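Hypothetical membrane protein (Corynebacterium glutamicum, PDB 6JSB) binds heme and probably passes it on within the heme-uptake machinery of corynebacteria. Local coordinates at residues A29-R43 against G74-E88. Residues are numbered along the deposited sequence; the frame is centred on the assembly and turned at random.
With HEM (protoporphyrin IX containing Fe), chain C.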
loop_
_atom_site.group_PDB
_atom_site.type_symbol
_atom_site.label_atom_id
_atom_site.label_comp_id
_atom_site.label_asym_id
_atom_site.label_seq_id
_atom_site.Cartn_x
_atom_site.Cartn_y
_atom_site.Cartn_z
ATOM N N ALA A 29 -8.299 4.521 -17.455
ATOM C CA ALA A 29 -6.849 4.274 -17.427
ATOM C C ALA A 29 -6.426 3.145 -18.374
ATOM O O ALA A 29 -5.259 3.063 -18.737
ATOM C CB ALA A 29 -6.379 3.934 -15.989
ATOM N N ASN A 30 -7.329 2.229 -18.712
ATOM C CA ASN A 30 -6.915 1.029 -19.441
ATOM C C ASN A 30 -8.044 0.603 -20.377
ATOM O O ASN A 30 -8.424 -0.560 -20.412
ATOM C CB ASN A 30 -6.530 -0.092 -18.474
ATOM C CG ASN A 30 -5.067 -0.012 -18.053
ATOM O OD1 ASN A 30 -4.167 -0.024 -18.897
ATOM N ND2 ASN A 30 -4.816 0.051 -16.708
ATOM N N GLY A 31 -8.577 1.560 -21.142
ATOM C CA GLY A 31 -9.620 1.278 -22.148
ATOM C C GLY A 31 -9.213 1.586 -23.576
ATOM O O GLY A 31 -8.034 1.479 -23.945
ATOM N N ALA A 32 -10.193 2.004 -24.384
ATOM C CA ALA A 32 -10.010 2.047 -25.831
ATOM C C ALA A 32 -9.102 3.179 -26.295
ATOM O O ALA A 32 -8.649 3.158 -27.450
ATOM C CB ALA A 32 -11.398 2.136 -26.492
ATOM N N ALA A 33 -8.807 4.155 -25.456
ATOM C CA ALA A 33 -7.829 5.156 -25.860
ATOM C C ALA A 33 -6.405 4.602 -25.958
ATOM O O ALA A 33 -5.561 5.255 -26.593
ATOM C CB ALA A 33 -7.820 6.337 -24.899
ATOM N N TYR A 34 -6.107 3.435 -25.367
ATOM C CA TYR A 34 -4.734 2.950 -25.256
ATOM C C TYR A 34 -4.560 1.623 -25.974
ATOM O O TYR A 34 -5.350 0.692 -25.764
ATOM C CB TYR A 34 -4.361 2.813 -23.767
ATOM C CG TYR A 34 -4.504 4.135 -23.101
ATOM C CD1 TYR A 34 -3.720 5.196 -23.497
ATOM C CD2 TYR A 34 -5.440 4.337 -22.079
ATOM C CE1 TYR A 34 -3.841 6.453 -22.899
ATOM C CE2 TYR A 34 -5.567 5.612 -21.448
ATOM C CZ TYR A 34 -4.783 6.648 -21.879
ATOM O OH TYR A 34 -4.893 7.898 -21.305
ATOM N N LYS A 35 -3.501 1.548 -26.818
ATOM C CA LYS A 35 -3.180 0.313 -27.523
ATOM C C LYS A 35 -2.732 -0.790 -26.574
ATOM O O LYS A 35 -3.090 -1.960 -26.771
ATOM C CB LYS A 35 -2.075 0.585 -28.549
ATOM C CG LYS A 35 -1.700 -0.646 -29.365
ATOM C CD LYS A 35 -0.787 -0.200 -30.545
ATOM C CE LYS A 35 -0.626 -1.269 -31.607
ATOM N NZ LYS A 35 0.214 -2.372 -31.112
ATOM N N TYR A 36 -1.902 -0.447 -25.579
ATOM C CA TYR A 36 -1.362 -1.398 -24.620
ATOM C C TYR A 36 -1.980 -1.136 -23.252
ATOM O O TYR A 36 -2.143 0.021 -22.842
ATOM C CB TYR A 36 0.168 -1.266 -24.509
ATOM C CG TYR A 36 0.824 -1.693 -25.776
ATOM C CD1 TYR A 36 1.013 -3.039 -26.064
ATOM C CD2 TYR A 36 1.243 -0.745 -26.677
ATOM C CE1 TYR A 36 1.610 -3.437 -27.274
ATOM C CE2 TYR A 36 1.861 -1.123 -27.893
ATOM C CZ TYR A 36 2.035 -2.457 -28.168
ATOM O OH TYR A 36 2.648 -2.814 -29.386
ATOM N N HIS A 37 -2.343 -2.205 -22.554
ATOM C CA HIS A 37 -3.019 -2.050 -21.280
ATOM C C HIS A 37 -2.157 -2.605 -20.176
ATOM O O HIS A 37 -1.380 -3.539 -20.403
ATOM C CB HIS A 37 -4.342 -2.817 -21.275
ATOM C CG HIS A 37 -5.392 -2.161 -22.101
ATOM N ND1 HIS A 37 -6.628 -2.741 -22.337
ATOM C CD2 HIS A 37 -5.394 -0.977 -22.751
ATOM C CE1 HIS A 37 -7.336 -1.941 -23.122
ATOM N NE2 HIS A 37 -6.603 -0.873 -23.402
ATOM N N GLY A 38 -2.328 -2.033 -18.994
ATOM C CA GLY A 38 -1.635 -2.525 -17.828
ATOM C C GLY A 38 -2.610 -3.167 -16.860
ATOM O O GLY A 38 -3.493 -3.939 -17.277
ATOM N N GLY A 39 -2.522 -2.828 -15.597
ATOM C CA GLY A 39 -3.409 -3.439 -14.627
ATOM C C GLY A 39 -2.658 -3.533 -13.323
ATOM O O GLY A 39 -1.878 -2.635 -12.987
ATOM N N ILE A 40 -2.981 -4.573 -12.544
ATOM C CA ILE A 40 -2.413 -4.720 -11.204
ATOM C C ILE A 40 -1.657 -6.047 -11.107
ATOM O O ILE A 40 -2.197 -7.103 -11.485
ATOM C CB ILE A 40 -3.543 -4.640 -10.143
ATOM C CG1 ILE A 40 -4.218 -3.255 -10.237
ATOM C CG2 ILE A 40 -3.023 -5.005 -8.716
ATOM C CD1 ILE A 40 -5.371 -3.004 -9.243
ATOM N N GLU A 41 -0.415 -6.005 -10.620
ATOM C CA GLU A 41 0.364 -7.202 -10.334
ATOM C C GLU A 41 0.788 -7.165 -8.874
ATOM O O GLU A 41 1.111 -6.102 -8.343
ATOM C CB GLU A 41 1.620 -7.306 -11.255
ATOM C CG GLU A 41 2.411 -8.606 -11.103
ATOM C CD GLU A 41 3.408 -8.852 -12.245
ATOM O OE1 GLU A 41 4.042 -7.885 -12.715
ATOM O OE2 GLU A 41 3.539 -10.012 -12.707
ATOM N N VAL A 42 0.742 -8.319 -8.202
ATOM C CA VAL A 42 1.152 -8.378 -6.798
ATOM C C VAL A 42 2.350 -9.326 -6.672
ATOM O O VAL A 42 2.591 -10.162 -7.556
ATOM C CB VAL A 42 -0.020 -8.805 -5.867
ATOM C CG1 VAL A 42 -1.255 -7.897 -6.143
ATOM C CG2 VAL A 42 -0.327 -10.311 -6.069
ATOM N N ARG A 43 3.113 -9.197 -5.571
ATOM C CA ARG A 43 4.304 -10.001 -5.414
ATOM C C ARG A 43 4.661 -10.130 -3.930
ATOM O O ARG A 43 4.128 -9.417 -3.062
ATOM C CB ARG A 43 5.483 -9.386 -6.190
ATOM C CG ARG A 43 5.913 -8.018 -5.616
ATOM C CD ARG A 43 7.092 -7.482 -6.449
ATOM N NE ARG A 43 7.673 -6.265 -5.853
ATOM C CZ ARG A 43 7.135 -5.063 -5.985
ATOM N NH1 ARG A 43 5.991 -4.891 -6.671
ATOM N NH2 ARG A 43 7.768 -4.009 -5.425
ATOM N N GLY A 74 4.443 -6.487 -2.329
ATOM C CA GLY A 74 4.458 -5.373 -3.269
ATOM C C GLY A 74 3.233 -5.428 -4.153
ATOM O O GLY A 74 2.716 -6.507 -4.459
ATOM N N VAL A 75 2.770 -4.242 -4.562
ATOM C CA VAL A 75 1.687 -4.127 -5.550
ATOM C C VAL A 75 2.095 -3.091 -6.592
ATOM O O VAL A 75 2.615 -2.035 -6.236
ATOM C CB VAL A 75 0.355 -3.716 -4.896
ATOM C CG1 VAL A 75 -0.698 -3.544 -5.972
ATOM C CG2 VAL A 75 -0.085 -4.774 -3.856
ATOM N N HIS A 76 1.842 -3.386 -7.874
ATOM C CA HIS A 76 2.271 -2.509 -8.975
ATOM C C HIS A 76 1.039 -2.204 -9.811
ATOM O O HIS A 76 0.398 -3.146 -10.316
ATOM C CB HIS A 76 3.309 -3.254 -9.834
ATOM C CG HIS A 76 3.936 -2.432 -10.914
ATOM N ND1 HIS A 76 4.456 -3.015 -12.053
ATOM C CD2 HIS A 76 4.142 -1.099 -11.032
ATOM C CE1 HIS A 76 4.961 -2.066 -12.833
ATOM N NE2 HIS A 76 4.799 -0.895 -12.237
ATOM N N TRP A 77 0.720 -0.919 -10.005
ATOM C CA TRP A 77 -0.389 -0.511 -10.874
ATOM C C TRP A 77 0.166 0.182 -12.121
ATOM O O TRP A 77 1.072 1.029 -12.012
ATOM C CB TRP A 77 -1.279 0.517 -10.192
ATOM C CG TRP A 77 -2.016 0.101 -8.940
ATOM C CD1 TRP A 77 -3.371 -0.159 -8.854
ATOM C CD2 TRP A 77 -1.506 0.053 -7.594
ATOM N NE1 TRP A 77 -3.716 -0.415 -7.544
ATOM C CE2 TRP A 77 -2.577 -0.316 -6.755
ATOM C CE3 TRP A 77 -0.216 0.242 -7.026
ATOM C CZ2 TRP A 77 -2.429 -0.443 -5.355
ATOM C CZ3 TRP A 77 -0.059 0.113 -5.664
ATOM C CH2 TRP A 77 -1.162 -0.248 -4.828
ATOM N N THR A 78 -0.415 -0.111 -13.288
ATOM C CA THR A 78 0.050 0.536 -14.517
ATOM C C THR A 78 -1.162 0.900 -15.370
ATOM O O THR A 78 -2.061 0.079 -15.574
ATOM C CB THR A 78 0.974 -0.392 -15.344
ATOM O OG1 THR A 78 0.491 -1.732 -15.340
ATOM C CG2 THR A 78 2.399 -0.429 -14.712
ATOM N N GLY A 79 -1.164 2.122 -15.891
ATOM C CA GLY A 79 -2.195 2.544 -16.833
ATOM C C GLY A 79 -1.762 3.736 -17.683
ATOM O O GLY A 79 -0.634 4.231 -17.594
ATOM N N HIS A 80 -2.654 4.161 -18.585
ATOM C CA HIS A 80 -2.388 5.305 -19.459
ATOM C C HIS A 80 -1.096 5.112 -20.260
ATOM O O HIS A 80 -0.238 5.976 -20.302
ATOM C CB HIS A 80 -2.336 6.648 -18.667
ATOM C CG HIS A 80 -3.624 6.963 -17.959
ATOM N ND1 HIS A 80 -4.723 7.495 -18.612
ATOM C CD2 HIS A 80 -3.967 6.853 -16.644
ATOM C CE1 HIS A 80 -5.706 7.648 -17.721
ATOM N NE2 HIS A 80 -5.266 7.272 -16.529
ATOM N N ASN A 81 -1.036 4.021 -21.004
ATOM C CA ASN A 81 0.164 3.746 -21.779
ATOM C C ASN A 81 0.284 4.658 -22.996
ATOM O O ASN A 81 -0.549 4.630 -23.902
ATOM C CB ASN A 81 0.216 2.297 -22.244
ATOM C CG ASN A 81 1.632 1.917 -22.630
ATOM O OD1 ASN A 81 2.168 2.462 -23.611
ATOM N ND2 ASN A 81 2.274 1.070 -21.847
ATOM N N HIS A 82 1.386 5.399 -23.051
ATOM C CA HIS A 82 1.598 6.442 -24.051
ATOM C C HIS A 82 2.135 5.903 -25.370
ATOM O O HIS A 82 2.307 6.676 -26.343
ATOM C CB HIS A 82 2.580 7.427 -23.441
ATOM C CG HIS A 82 2.803 8.660 -24.246
ATOM N ND1 HIS A 82 1.781 9.525 -24.573
ATOM C CD2 HIS A 82 3.938 9.196 -24.755
ATOM C CE1 HIS A 82 2.276 10.536 -25.272
ATOM N NE2 HIS A 82 3.579 10.357 -25.398
ATOM N N TYR A 83 2.463 4.613 -25.433
ATOM C CA TYR A 83 3.142 4.055 -26.611
ATOM C C TYR A 83 2.140 3.378 -27.535
ATOM O O TYR A 83 1.330 2.564 -27.067
ATOM C CB TYR A 83 4.198 3.047 -26.145
ATOM C CG TYR A 83 4.872 2.333 -27.282
ATOM C CD1 TYR A 83 5.800 2.979 -28.087
ATOM C CD2 TYR A 83 4.569 1.020 -27.535
ATOM C CE1 TYR A 83 6.437 2.296 -29.160
ATOM C CE2 TYR A 83 5.171 0.326 -28.575
ATOM C CZ TYR A 83 6.098 0.955 -29.393
ATOM O OH TYR A 83 6.662 0.249 -30.439
ATOM N N SER A 84 2.218 3.675 -28.847
ATOM C CA SER A 84 1.248 3.076 -29.766
ATOM C C SER A 84 1.928 2.432 -30.968
ATOM O O SER A 84 1.267 2.177 -31.991
ATOM C CB SER A 84 0.222 4.110 -30.232
ATOM O OG SER A 84 0.854 5.235 -30.780
ATOM N N GLY A 85 3.230 2.173 -30.877
ATOM C CA GLY A 85 3.950 1.423 -31.894
ATOM C C GLY A 85 3.638 -0.069 -31.808
ATOM O O GLY A 85 2.743 -0.508 -31.086
ATOM N N ASP A 86 4.390 -0.857 -32.586
ATOM C CA ASP A 86 4.134 -2.293 -32.732
ATOM C C ASP A 86 5.132 -3.135 -31.973
ATOM O O ASP A 86 5.051 -4.365 -32.029
ATOM C CB ASP A 86 4.153 -2.703 -34.239
ATOM C CG ASP A 86 3.125 -1.958 -35.040
ATOM O OD1 ASP A 86 3.494 -1.364 -36.062
ATOM O OD2 ASP A 86 1.958 -1.919 -34.592
ATOM N N ASP A 87 6.055 -2.505 -31.243
ATOM C CA ASP A 87 7.063 -3.212 -30.460
ATOM C C ASP A 87 6.570 -3.395 -29.036
ATOM O O ASP A 87 6.692 -2.491 -28.193
ATOM C CB ASP A 87 8.375 -2.437 -30.455
ATOM C CG ASP A 87 9.471 -3.153 -29.680
ATOM O OD1 ASP A 87 9.220 -4.246 -29.135
ATOM O OD2 ASP A 87 10.602 -2.618 -29.627
ATOM N N GLU A 88 6.021 -4.569 -28.734
ATOM C CA GLU A 88 5.415 -4.669 -27.411
ATOM C C GLU A 88 6.438 -4.638 -26.285
ATOM O O GLU A 88 6.046 -4.411 -25.139
ATOM C CB GLU A 88 4.547 -5.932 -27.294
ATOM C CG GLU A 88 5.299 -7.263 -27.280
ATOM C CD GLU A 88 4.352 -8.459 -27.411
ATOM O OE1 GLU A 88 3.171 -8.255 -27.779
ATOM O OE2 GLU A 88 4.780 -9.601 -27.150
HETATM C CHA HEM C . -8.527 9.895 -11.625
HETATM C CHB HEM C . -7.255 10.587 -16.251
HETATM C CHC HEM C . -2.569 10.143 -14.930
HETATM C CHD HEM C . -3.900 9.112 -10.329
HETATM C C1A HEM C . -8.557 10.198 -12.972
HETATM C C2A HEM C . -9.761 10.605 -13.672
HETATM C C3A HEM C . -9.445 10.796 -14.974
HETATM C C4A HEM C . -8.015 10.516 -15.099
HETATM C CMA HEM C . -10.391 11.232 -16.135
HETATM C CAA HEM C . -11.133 10.783 -12.988
HETATM C CBA HEM C . -11.948 9.506 -13.129
HETATM C CGA HEM C . -13.123 9.556 -12.179
HETATM O O1A HEM C . -13.976 8.628 -12.249
HETATM O O2A HEM C . -13.181 10.519 -11.349
HETATM C C1B HEM C . -5.890 10.519 -16.289
HETATM C C2B HEM C . -5.075 10.678 -17.494
HETATM C C3B HEM C . -3.783 10.564 -17.138
HETATM C C4B HEM C . -3.717 10.296 -15.695
HETATM C CMB HEM C . -5.702 10.979 -18.885
HETATM C CAB HEM C . -2.499 10.650 -18.016
HETATM C CBB HEM C . -2.537 10.452 -19.337
HETATM C C1C HEM C . -2.507 9.813 -13.572
HETATM C C2C HEM C . -1.300 9.561 -12.821
HETATM C C3C HEM C . -1.650 9.228 -11.556
HETATM C C4C HEM C . -3.104 9.329 -11.457
HETATM C CMC HEM C . 0.136 9.539 -13.408
HETATM C CAC HEM C . -0.630 8.838 -10.500
HETATM C CBC HEM C . -0.987 7.964 -9.571
HETATM C C1D HEM C . -5.271 9.254 -10.302
HETATM C C2D HEM C . -6.084 9.093 -9.118
HETATM C C3D HEM C . -7.376 9.305 -9.447
HETATM C C4D HEM C . -7.426 9.587 -10.873
HETATM C CMD HEM C . -5.490 8.801 -7.724
HETATM C CAD HEM C . -8.593 9.234 -8.473
HETATM C CBD HEM C . -9.194 7.812 -8.627
HETATM C CGD HEM C . -10.360 7.708 -7.648
HETATM O O1D HEM C . -11.427 8.343 -7.954
HETATM O O2D HEM C . -10.172 7.014 -6.589
HETATM N NA HEM C . -7.467 10.166 -13.867
HETATM N NB HEM C . -5.032 10.250 -15.244
HETATM N NC HEM C . -3.589 9.685 -12.695
HETATM N ND HEM C . -6.128 9.525 -11.334
HETATM FE FE HEM C . -5.476 9.652 -13.310
HETATM O O HOH W 1 -2.806 1.696 -20.802
HETATM O O HOH W 2 0.844 -4.076 -33.323
HETATM O O HOH W 3 -0.868 2.254 -25.596
#
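The His80 ring is sandwiched between the heme and Ala29: HEM C3B lies over one face, Ala29 CA over the opposite one, 3.7 Å from the ring centroid. In the ring plane, Tyr34 OH meets His80 ND1 at 2.7 Å in a nearly straight hydrogen bond. His80 NE2 is hydrogen-bonded to the OH of Tyr23, the axial ligand of the heme iron, so both ring nitrogens are held and the rotation is fixed. In this HtaA domain His80 lies near the end of strand 74-81, which pairs antiparallel with 39-43 farther back; Ala29 and Tyr34 come from the chain leading into 39-43. Tyr34 in turn takes His80 CA over one face, with Ala33 CB over the other. The Tyr36 ring carries Lys35 CG on one face and has Tyr83 O and Gly85 O at its edge. The Arg43 guanidinium lies over Gly74 CA and forms a salt bridge with Asp100. With CG1 beside its backbone N (chi1 -61°), Ile40 runs alongside Trp77; Ile40 CG1 is 3.5 Å from Trp77 CD1. Asn30 ND2 gives a straight bond, in its own amide plane, to a lone pair of Thr78 O and also bonds Leu24 O; OD1 accepts from Gly38 N. Farther out, Lys35 NZ (3.1 Å) and Tyr36 OH (2.9 Å) reach Gly85 O from opposite faces of its carbonyl plane.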